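Local coordinates for protein L-talarate/galactarate dehydratase (Salmonella typhimurium, PDB 2PP1) that dehydrates L-talarate and galactarate to 5-keto-4-deoxy-D-glucarate and also epimerises L-talarate to galactarate, using one magnesium ion per subunit, at residues A227-D232 with I251-D256. Numbering follows the deposited sequence.
Sequences ANQQWD and IEEPLD. With MG (magnesium ion), chain G; LLH ((2R,3S,4R)-2,3,4-trihydroxy-5-(hydroxyamino)-5-oxopentanoic acid), chain H.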
loop_
_atom_site.group_PDB
_atom_site.type_symbol
_atom_site.label_atom_id
_atom_site.label_comp_id
_atom_site.label_asym_id
_atom_site.label_seq_id
_atom_site.Cartn_x
_atom_site.Cartn_y
_atom_site.Cartn_z
ATOM N N ALA A 227 -1.565 31.120 0.683
ATOM C CA ALA A 227 -2.564 32.076 0.204
ATOM C C ALA A 227 -4.008 31.582 0.322
ATOM O O ALA A 227 -4.951 32.338 0.085
ATOM C CB ALA A 227 -2.263 32.461 -1.257
ATOM N N ASN A 228 -4.184 30.316 0.681
ATOM C CA ASN A 228 -5.518 29.745 0.820
ATOM C C ASN A 228 -6.447 30.046 -0.368
ATOM O O ASN A 228 -7.612 30.424 -0.181
ATOM C CB ASN A 228 -6.164 30.220 2.130
ATOM C CG ASN A 228 -5.627 29.472 3.347
ATOM O OD1 ASN A 228 -5.953 28.307 3.556
ATOM N ND2 ASN A 228 -4.792 30.130 4.139
ATOM N N GLN A 229 -5.906 29.876 -1.577
ATOM C CA GLN A 229 -6.628 30.063 -2.840
ATOM C C GLN A 229 -7.046 31.486 -3.169
ATOM O O GLN A 229 -7.783 31.696 -4.134
ATOM C CB GLN A 229 -7.904 29.211 -2.871
ATOM C CG GLN A 229 -7.779 27.782 -2.384
ATOM C CD GLN A 229 -9.136 27.078 -2.350
ATOM O OE1 GLN A 229 -9.732 26.793 -3.395
ATOM N NE2 GLN A 229 -9.631 26.800 -1.146
ATOM N N GLN A 230 -6.565 32.471 -2.427
ATOM C CA GLN A 230 -7.042 33.830 -2.673
ATOM C C GLN A 230 -6.467 34.723 -3.767
ATOM O O GLN A 230 -6.857 35.894 -3.866
ATOM C CB GLN A 230 -7.067 34.591 -1.352
ATOM C CG GLN A 230 -8.011 33.944 -0.352
ATOM C CD GLN A 230 -9.313 33.492 -0.995
ATOM O OE1 GLN A 230 -9.496 32.304 -1.309
ATOM N NE2 GLN A 230 -10.222 34.436 -1.207
ATOM N N TRP A 231 -5.555 34.207 -4.589
ATOM C CA TRP A 231 -5.027 35.044 -5.665
ATOM C C TRP A 231 -5.566 34.562 -6.993
ATOM O O TRP A 231 -5.957 33.404 -7.117
ATOM C CB TRP A 231 -3.498 34.975 -5.753
ATOM C CG TRP A 231 -2.745 35.616 -4.628
ATOM C CD1 TRP A 231 -3.053 36.787 -3.980
ATOM C CD2 TRP A 231 -1.494 35.179 -4.093
ATOM N NE1 TRP A 231 -2.062 37.103 -3.077
ATOM C CE2 TRP A 231 -1.092 36.134 -3.131
ATOM C CE3 TRP A 231 -0.668 34.073 -4.340
ATOM C CZ2 TRP A 231 0.102 36.016 -2.414
ATOM C CZ3 TRP A 231 0.513 33.955 -3.630
ATOM C CH2 TRP A 231 0.890 34.923 -2.675
ATOM N N ASP A 232 -5.616 35.450 -7.980
ATOM C CA ASP A 232 -6.011 35.019 -9.315
ATOM C C ASP A 232 -4.648 34.752 -9.973
ATOM O O ASP A 232 -3.613 35.065 -9.389
ATOM C CB ASP A 232 -6.799 36.095 -10.088
ATOM C CG ASP A 232 -6.146 37.463 -10.053
ATOM O OD1 ASP A 232 -4.917 37.576 -9.849
ATOM O OD2 ASP A 232 -6.887 38.447 -10.248
ATOM N N ILE A 251 5.168 27.872 -1.657
ATOM C CA ILE A 251 4.072 28.838 -1.716
ATOM C C ILE A 251 2.889 27.883 -1.801
ATOM O O ILE A 251 2.815 27.050 -2.700
ATOM C CB ILE A 251 4.143 29.716 -2.991
ATOM C CG1 ILE A 251 5.422 30.560 -2.962
ATOM C CG2 ILE A 251 2.916 30.621 -3.074
ATOM C CD1 ILE A 251 5.700 31.311 -4.261
ATOM N N GLU A 252 1.971 27.991 -0.854
ATOM C CA GLU A 252 0.840 27.079 -0.789
ATOM C C GLU A 252 -0.481 27.668 -1.254
ATOM O O GLU A 252 -0.786 28.826 -0.985
ATOM C CB GLU A 252 0.699 26.575 0.656
ATOM C CG GLU A 252 -0.438 25.605 0.885
ATOM C CD GLU A 252 -0.369 24.980 2.271
ATOM O OE1 GLU A 252 0.690 25.108 2.924
ATOM O OE2 GLU A 252 -1.356 24.350 2.693
ATOM N N GLU A 253 -1.276 26.838 -1.918
ATOM C CA GLU A 253 -2.579 27.249 -2.445
ATOM C C GLU A 253 -2.622 28.662 -3.006
ATOM O O GLU A 253 -3.426 29.487 -2.567
ATOM C CB GLU A 253 -3.668 27.104 -1.378
ATOM C CG GLU A 253 -3.941 25.669 -0.999
ATOM C CD GLU A 253 -5.306 25.481 -0.396
ATOM O OE1 GLU A 253 -5.570 26.019 0.696
ATOM O OE2 GLU A 253 -6.131 24.789 -1.021
ATOM N N PRO A 254 -1.753 28.968 -3.980
ATOM C CA PRO A 254 -1.774 30.319 -4.548
ATOM C C PRO A 254 -3.086 30.576 -5.279
ATOM O O PRO A 254 -3.555 31.713 -5.344
ATOM C CB PRO A 254 -0.579 30.315 -5.507
ATOM C CG PRO A 254 -0.528 28.874 -5.963
ATOM C CD PRO A 254 -0.726 28.139 -4.635
ATOM N N LEU A 255 -3.683 29.512 -5.804
ATOM C CA LEU A 255 -4.926 29.620 -6.570
ATOM C C LEU A 255 -6.005 28.654 -6.117
ATOM O O LEU A 255 -5.782 27.821 -5.237
ATOM C CB LEU A 255 -4.647 29.343 -8.052
ATOM C CG LEU A 255 -3.468 30.077 -8.686
ATOM C CD1 LEU A 255 -3.106 29.421 -10.013
ATOM C CD2 LEU A 255 -3.821 31.542 -8.859
ATOM N N ASP A 256 -7.174 28.768 -6.746
ATOM C CA ASP A 256 -8.300 27.892 -6.459
ATOM C C ASP A 256 -7.773 26.458 -6.455
ATOM O O ASP A 256 -6.995 26.076 -7.333
ATOM C CB ASP A 256 -9.374 28.029 -7.538
ATOM C CG ASP A 256 -10.608 27.192 -7.238
ATOM O OD1 ASP A 256 -11.428 27.606 -6.394
ATOM O OD2 ASP A 256 -10.754 26.109 -7.827
HETATM MG MG MG G . -3.066 25.520 3.938
HETATM O O5A LLH H . -8.928 29.210 9.045
HETATM C C5 LLH H . -9.041 28.188 8.325
HETATM O O5B LLH H . -9.891 28.042 7.405
HETATM C C4 LLH H . -8.077 27.020 8.569
HETATM O O4 LLH H . -7.383 27.184 9.805
HETATM C C3 LLH H . -7.100 26.919 7.394
HETATM O O3 LLH H . -6.410 28.172 7.218
HETATM C C2 LLH H . -6.043 25.803 7.586
HETATM O O2 LLH H . -6.776 24.575 7.519
HETATM C C1 LLH H . -4.907 25.785 6.541
HETATM O O1 LLH H . -5.108 26.034 5.361
HETATM N N LLH H . -3.675 25.500 7.015
HETATM O ON LLH H . -2.642 25.046 6.207
HETATM O O HOH W 1 -8.068 27.034 1.312
HETATM O O HOH W 2 -7.595 31.414 -8.166
HETATM O O HOH W 3 -3.834 26.143 2.143
#
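Ala-227 N donates to Glu-252 O (2.9 Å) in a nearly straight bond, 167° at the hydrogen, that prolongs the parallel strand pairing. Two more backbone bonds follow: Gln-229 N reaches Glu-253 O at 2.7 Å, and the more bent one from Trp-231 N to Pro-254 O is 3.3 Å long. Ala-227 to Gln-230 form a type I' beta turn, closed by Gln-230 N to Ala-227 O; its inner residues Asn-228 and Gln-229 both have positive phi, which asparagine tolerates well. Gln-229 and Glu-253 run side by side, amide and carboxylate planes 30° apart, and a water joins Gln-229 NE2 to Glu-253 OE1; Gln-229 OE1 bonds to Ala-257 N. A second water links Trp-231 O to Asp-256 N.

Apolar packing gathers round Trp-231. Its CG, anti to the carbonyl carbon (chi1 -70°), brings CE3 to 3.9 Å from CB of the compact Pro-254 ring, while Ile-251 CG2 meets the indole edge near its plane. The small methyl of Ala-227 fits over one indole face, toward the rim. Leu-255 CD2 lies against Trp-231 O and the backbone of Asp-232.

On the active-site side, Glu-252 reaches out extended, CG anti to its backbone N, which carries OE2 to 2.4 Å from the magnesium ion. Asp-226 and Glu-278 complete the protein ligands, and O1 and ON of the bound hydroxamate ligand chelate the same ion. Glu-252 OE1 forms a salt bridge with Lys-195, which probably helps fix the carboxylate. Asn-228, of the substrate site, lies beside the hydroxamate.

Here the loop following strand 223-226 meets the end of adjacent strand 251-252 and the turn beyond it, in the TIM-like barrel of the enolase superfamily. Helix 233-243, starting after N-cap Asp-232, packs against Trp-231, and helix 260-269 against Pro-254; branched Leu-255 touches both, at Ala-236 and Leu-266.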